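Local coordinates for protein 2-pyrone-4,6-dicarboxylic acid hydrolase, putative (Pseudomonas putida, PDB 2FFI) that probably hydrolyses the lactone ring of 2-pyrone-4,6-dicarboxylate, although its function has not been established, at residues V58-S63 with R84-L89; G108-L113 with H139-R144. All blocks are in the same frame, centred on the assembly; numbering follows the deposited sequence.

Contact 1 (V58-S63 with R84-L89); sequences VLVQPS and RGVVML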
loop_
_atom_site.group_PDB
_atom_site.type_symbol
_atom_site.label_atom_id
_atom_site.label_comp_id
_atom_site.label_asym_id
_atom_site.label_seq_id
_atom_site.Cartn_x
_atom_site.Cartn_y
_atom_site.Cartn_z
ATOM N N VAL A 58 6.486 0.184 5.987
ATOM C CA VAL A 58 6.060 1.365 5.260
ATOM C C VAL A 58 4.782 1.938 5.872
ATOM O O VAL A 58 3.729 1.292 5.864
ATOM C CB VAL A 58 5.773 1.018 3.806
ATOM C CG1 VAL A 58 5.357 2.263 3.051
ATOM C CG2 VAL A 58 7.000 0.382 3.190
ATOM N N LEU A 59 4.866 3.149 6.408
ATOM C CA LEU A 59 3.693 3.789 7.000
ATOM C C LEU A 59 2.899 4.472 5.902
ATOM O O LEU A 59 3.389 5.357 5.232
ATOM C CB LEU A 59 4.114 4.840 8.035
ATOM C CG LEU A 59 4.926 4.381 9.253
ATOM C CD1 LEU A 59 5.248 5.555 10.154
ATOM C CD2 LEU A 59 4.129 3.314 10.012
ATOM N N VAL A 60 1.669 4.055 5.689
ATOM C CA VAL A 60 0.886 4.721 4.679
ATOM C C VAL A 60 -0.049 5.664 5.410
ATOM O O VAL A 60 -0.491 5.383 6.529
ATOM C CB VAL A 60 0.090 3.719 3.825
ATOM C CG1 VAL A 60 -0.884 4.450 2.943
ATOM C CG2 VAL A 60 1.052 2.896 2.968
ATOM N N GLN A 61 -0.310 6.806 4.800
ATOM C CA GLN A 61 -1.203 7.783 5.402
ATOM C C GLN A 61 -2.609 7.181 5.521
ATOM O O GLN A 61 -3.150 6.645 4.548
ATOM C CB GLN A 61 -1.241 9.058 4.545
ATOM C CG GLN A 61 -2.295 10.066 4.968
ATOM C CD GLN A 61 -2.005 10.687 6.314
ATOM O OE1 GLN A 61 -1.319 10.098 7.158
ATOM N NE2 GLN A 61 -2.540 11.886 6.532
ATOM N N PRO A 62 -3.203 7.234 6.723
ATOM C CA PRO A 62 -4.549 6.685 6.909
ATOM C C PRO A 62 -5.584 7.673 6.339
ATOM O O PRO A 62 -5.505 8.871 6.602
ATOM C CB PRO A 62 -4.641 6.510 8.427
ATOM C CG PRO A 62 -3.769 7.597 8.951
ATOM C CD PRO A 62 -2.603 7.649 8.007
ATOM N N SER A 63 -6.547 7.181 5.562
ATOM C CA SER A 63 -7.562 8.049 4.955
ATOM C C SER A 63 -8.197 9.100 5.855
ATOM O O SER A 63 -8.267 10.272 5.481
ATOM C CB SER A 63 -8.692 7.224 4.350
ATOM O OG SER A 63 -8.217 6.406 3.302
ATOM N N ARG A 84 9.531 3.849 5.891
ATOM C CA ARG A 84 9.515 4.755 4.750
ATOM C C ARG A 84 8.182 5.474 4.668
ATOM O O ARG A 84 8.119 6.701 4.728
ATOM C CB ARG A 84 9.792 4.022 3.442
ATOM C CG ARG A 84 11.240 3.594 3.289
ATOM C CD ARG A 84 12.204 4.774 3.325
ATOM N NE ARG A 84 13.561 4.283 3.157
ATOM C CZ ARG A 84 14.473 4.266 4.119
ATOM N NH1 ARG A 84 15.690 3.785 3.872
ATOM N NH2 ARG A 84 14.181 4.756 5.316
ATOM N N GLY A 85 7.104 4.721 4.538
ATOM C CA GLY A 85 5.805 5.364 4.471
ATOM C C GLY A 85 5.490 6.301 3.306
ATOM O O GLY A 85 6.358 7.012 2.792
ATOM N N VAL A 86 4.212 6.293 2.912
ATOM C CA VAL A 86 3.681 7.104 1.825
ATOM C C VAL A 86 2.671 8.095 2.403
ATOM O O VAL A 86 2.042 7.813 3.424
ATOM C CB VAL A 86 2.980 6.220 0.772
ATOM C CG1 VAL A 86 3.782 4.953 0.534
ATOM C CG2 VAL A 86 1.584 5.893 1.203
ATOM N N VAL A 87 2.527 9.254 1.762
ATOM C CA VAL A 87 1.597 10.275 2.244
ATOM C C VAL A 87 0.473 10.636 1.256
ATOM O O VAL A 87 0.363 10.056 0.168
ATOM C CB VAL A 87 2.356 11.588 2.614
ATOM C CG1 VAL A 87 3.358 11.329 3.723
ATOM C CG2 VAL A 87 3.056 12.160 1.391
HETATM N N MSE A 88 -0.380 11.572 1.670
HETATM C CA MSE A 88 -1.464 12.069 0.829
HETATM C C MSE A 88 -1.261 13.579 0.725
HETATM O O MSE A 88 -1.180 14.281 1.728
HETATM C CB MSE A 88 -2.837 11.721 1.419
HETATM C CG MSE A 88 -3.228 10.253 1.207
HETATM SE SE MSE A 88 -5.065 9.768 1.716
HETATM C CE MSE A 88 -5.983 10.465 0.123
ATOM N N LEU A 89 -1.148 14.074 -0.498
ATOM C CA LEU A 89 -0.898 15.491 -0.721
ATOM C C LEU A 89 -2.086 16.260 -1.277
ATOM O O LEU A 89 -2.906 15.723 -2.022
ATOM C CB LEU A 89 0.282 15.648 -1.670
ATOM C CG LEU A 89 1.564 14.944 -1.235
ATOM C CD1 LEU A 89 2.537 14.931 -2.407
ATOM C CD2 LEU A 89 2.163 15.642 -0.030
#
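Two groups of the 58-63 segment converge on Val86 O: Gln61 N donates a hydrogen bond of 2.9 Å to Val86 O, and the CA-H of Val60 approaches the same oxygen. The two segments are neighbouring staves of the TIM barrel, extended and running the same way, 17° apart. A single backbone bridge pairs Val60 with Val86; in the opposite direction, Val86 N reaches Leu59 O in a weak bond that is doubtful in detail, because the position of Leu59 O is less certain.

Valines suit the inner side: their short, branched, apolar side chains fill the space between the segments and bring no polar group that needs a partner. Val60 and Val86 lie side by side, pointing the same way, with both methyls of Val60 against Val86 CG2 and Val60 CG2 3.5 Å from that carbon. Beyond them come Arg110 and Glu141 of the next strands. Val58 holds CG1 anti to its backbone N, and this methyl lies 3.4 Å from Gly85 N and 4.0 Å from Val86 CG1. Gly85 takes a positive phi of 63°, a backbone shape that glycine adopts easily. On the outer side Leu59 and Val87 are apolar residues resting on helix 70-78, Leu59 on Ala75 and Leu76, Val87 on Leu72 and Leu73.

Gln61 serves two purposes. Its aliphatic part covers the other segment, CB standing 3.9 Å from Val87 CA, while the bend at chi2 (68°) turns CD aside and the amide NE2 donates to Gly66 O and Asp68 O. Long, unbranched Met88, a selenomethionine, crosses this side chain at about a right angle, with Gln61 CG 3.9 Å from Met88 CG and the selenium atom SE 4.4 Å from Ser63 CA.

Contact 2 (G108-L113 with H139-R144); sequences GVRLNL and HVELHR. With PO4 (phosphate ion), chain C.
Gly108 CA sits over one face of the His139 ring, offset toward its rim, in a CH-pi contact 3.9 Å from the ring centroid. Gly108 has no side chain in the way, and chi1 of 59° at His139, with CG between backbone N and carbonyl carbon, lets the ring reach it. Val109 and Val140 point to the opposite face, and both touch Ile133 of helix 127-136. Just past the strand, Leu111 is the bump: its CG meets Val140 CG2 and its CD1 lies alongside Leu142 CD1 at 3.8 Å. Helix 127-136 links the two strands in a right-handed beta-alpha-beta unit of the TIM barrel. Backbone hydrogen bonds join the parallel pair, Glu141 N lying 2.7 Å from Val109 O.

Inside the barrel, extended Arg110 lays CG 3.6 Å from Glu141 CB, and the Glu141 carboxylate forms a salt bridge with Lys197. The Arg110 guanidinium is nearly parallel to the His143 ring, 7° apart, and Asn112 OD1 stands 3.5 Å above the guanidinium plane, over its centre. The same oxygen meets the edge of the His143 ring, 3.1 Å from CD2. NH1 and NH2 of Arg110 both donate to phosphate O1, NH2 at 2.7 Å, and NH1 also bridges to Asp166. The ion, also bound by His167 NE2, probably comes from the crystallisation liquor, its place consistent with an anion-binding pocket. An alanine in place of Arg110 would probably leave phosphate O1 without its two guanidinium donors, Asp166 without that salt bridge, and a gap beside Glu141. Leu113 CB packs 3.6 Å from Arg144 NE, the arginine's tip being held by Asp148 and Gln116.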
loop_
_atom_site.group_PDB
_atom_site.type_symbol
_atom_site.label_atom_id
_atom_site.label_comp_id
_atom_site.label_asym_id
_atom_site.label_seq_id
_atom_site.Cartn_x
_atom_site.Cartn_y
_atom_site.Cartn_z
ATOM N N GLY A 108 6.370 7.863 -1.743
ATOM C CA GLY A 108 5.239 7.755 -2.643
ATOM C C GLY A 108 4.069 8.577 -2.175
ATOM O O GLY A 108 4.118 9.149 -1.085
ATOM N N VAL A 109 3.040 8.669 -3.015
ATOM C CA VAL A 109 1.824 9.404 -2.671
ATOM C C VAL A 109 0.667 8.479 -2.966
ATOM O O VAL A 109 0.694 7.738 -3.953
ATOM C CB VAL A 109 1.614 10.706 -3.511
ATOM C CG1 VAL A 109 2.716 11.724 -3.222
ATOM C CG2 VAL A 109 1.590 10.379 -4.985
ATOM N N ARG A 110 -0.342 8.518 -2.101
ATOM C CA ARG A 110 -1.529 7.687 -2.252
ATOM C C ARG A 110 -2.717 8.599 -2.489
ATOM O O ARG A 110 -2.999 9.490 -1.694
ATOM C CB ARG A 110 -1.782 6.861 -0.987
ATOM C CG ARG A 110 -2.738 5.668 -1.175
ATOM C CD ARG A 110 -3.423 5.307 0.147
ATOM N NE ARG A 110 -3.910 3.923 0.208
ATOM C CZ ARG A 110 -4.492 3.389 1.283
ATOM N NH1 ARG A 110 -4.899 2.129 1.263
ATOM N NH2 ARG A 110 -4.681 4.118 2.383
ATOM N N LEU A 111 -3.409 8.384 -3.593
ATOM C CA LEU A 111 -4.581 9.183 -3.915
ATOM C C LEU A 111 -5.712 8.690 -3.009
ATOM O O LEU A 111 -6.451 9.496 -2.414
ATOM C CB LEU A 111 -4.954 8.978 -5.384
ATOM C CG LEU A 111 -3.844 9.299 -6.389
ATOM C CD1 LEU A 111 -4.340 9.032 -7.771
ATOM C CD2 LEU A 111 -3.412 10.747 -6.245
ATOM N N ASN A 112 -5.821 7.356 -2.922
ATOM C CA ASN A 112 -6.823 6.647 -2.112
ATOM C C ASN A 112 -8.266 7.091 -2.357
ATOM O O ASN A 112 -8.793 7.932 -1.631
ATOM C CB ASN A 112 -6.497 6.782 -0.622
ATOM C CG ASN A 112 -7.525 6.095 0.272
ATOM O OD1 ASN A 112 -7.605 4.863 0.340
ATOM N ND2 ASN A 112 -8.321 6.898 0.966
ATOM N N LEU A 113 -8.906 6.515 -3.373
ATOM C CA LEU A 113 -10.285 6.874 -3.706
ATOM C C LEU A 113 -11.288 6.028 -2.910
ATOM O O LEU A 113 -11.973 6.542 -2.022
ATOM C CB LEU A 113 -10.512 6.705 -5.207
ATOM C CG LEU A 113 -9.468 7.327 -6.137
ATOM C CD1 LEU A 113 -9.061 8.715 -5.635
ATOM C CD2 LEU A 113 -8.262 6.425 -6.217
ATOM N N HIS A 139 6.356 7.175 -6.244
ATOM C CA HIS A 139 5.372 6.384 -6.962
ATOM C C HIS A 139 3.982 6.809 -6.520
ATOM O O HIS A 139 3.837 7.541 -5.536
ATOM C CB HIS A 139 5.570 4.889 -6.706
ATOM C CG HIS A 139 5.477 4.496 -5.263
ATOM N ND1 HIS A 139 6.493 4.715 -4.360
ATOM C CD2 HIS A 139 4.488 3.883 -4.572
ATOM C CE1 HIS A 139 6.135 4.249 -3.175
ATOM N NE2 HIS A 139 4.923 3.739 -3.277
ATOM N N VAL A 140 2.970 6.364 -7.258
ATOM C CA VAL A 140 1.580 6.691 -6.949
ATOM C C VAL A 140 0.809 5.432 -6.578
ATOM O O VAL A 140 0.710 4.488 -7.371
ATOM C CB VAL A 140 0.877 7.390 -8.143
ATOM C CG1 VAL A 140 1.231 6.697 -9.439
ATOM C CG2 VAL A 140 -0.644 7.374 -7.944
ATOM N N GLU A 141 0.267 5.429 -5.359
ATOM C CA GLU A 141 -0.494 4.288 -4.850
ATOM C C GLU A 141 -1.975 4.396 -5.155
ATOM O O GLU A 141 -2.594 5.430 -4.911
ATOM C CB GLU A 141 -0.312 4.160 -3.340
ATOM C CG GLU A 141 -0.162 2.734 -2.867
ATOM C CD GLU A 141 -0.273 2.623 -1.367
ATOM O OE1 GLU A 141 0.181 3.556 -0.672
ATOM O OE2 GLU A 141 -0.797 1.603 -0.873
ATOM N N LEU A 142 -2.537 3.317 -5.678
ATOM C CA LEU A 142 -3.951 3.282 -6.012
ATOM C C LEU A 142 -4.720 2.348 -5.083
ATOM O O LEU A 142 -4.184 1.359 -4.587
ATOM C CB LEU A 142 -4.143 2.838 -7.462
ATOM C CG LEU A 142 -4.304 3.911 -8.542
ATOM C CD1 LEU A 142 -3.833 5.257 -8.048
ATOM C CD2 LEU A 142 -3.548 3.475 -9.780
ATOM N N HIS A 143 -5.979 2.685 -4.844
ATOM C CA HIS A 143 -6.835 1.889 -3.997
ATOM C C HIS A 143 -8.282 2.077 -4.449
ATOM O O HIS A 143 -8.916 3.068 -4.099
ATOM C CB HIS A 143 -6.663 2.331 -2.553
ATOM C CG HIS A 143 -7.495 1.550 -1.588
ATOM N ND1 HIS A 143 -7.906 0.258 -1.833
ATOM C CD2 HIS A 143 -7.987 1.875 -0.368
ATOM C CE1 HIS A 143 -8.617 -0.183 -0.806
ATOM N NE2 HIS A 143 -8.679 0.783 0.095
ATOM N N ARG A 144 -8.793 1.141 -5.245
ATOM C CA ARG A 144 -10.166 1.234 -5.728
ATOM C C ARG A 144 -10.610 -0.085 -6.355
ATOM O O ARG A 144 -9.776 -0.953 -6.599
ATOM C CB ARG A 144 -10.291 2.373 -6.741
ATOM C CG ARG A 144 -11.683 2.987 -6.789
ATOM C CD ARG A 144 -11.738 4.171 -7.735
ATOM N NE ARG A 144 -12.827 5.095 -7.403
ATOM C CZ ARG A 144 -14.119 4.808 -7.517
ATOM N NH1 ARG A 144 -14.506 3.617 -7.959
ATOM N NH2 ARG A 144 -15.019 5.721 -7.188
HETATM P P PO4 C . -6.359 0.737 3.890
HETATM O O1 PO4 C . -5.522 1.943 3.667
HETATM O O2 PO4 C . -7.753 1.006 3.455
HETATM O O3 PO4 C . -5.815 -0.394 3.102
HETATM O O4 PO4 C . -6.350 0.397 5.334
#

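In the fold
From the N terminus, the chain leaves strand 56-57, enters 58-63, passes through helix 70-78 and returns at 84-89, where contact 1 closes the first loop. Helix 95-102 then leads to 108-113, and contact 2 closes the second loop once helix 127-136 has brought the chain to 139-144. The loops follow in series, neither nesting nor crossing. They meet at 84-89 beside 108-113, where Val87 N and O probably bond to Gly108 O and Arg110 N, so four consecutive staves stand side by side. Val58 and Val60 extend the row to Asp16 and Ala19, Val140 and Leu142 to strand 163-165.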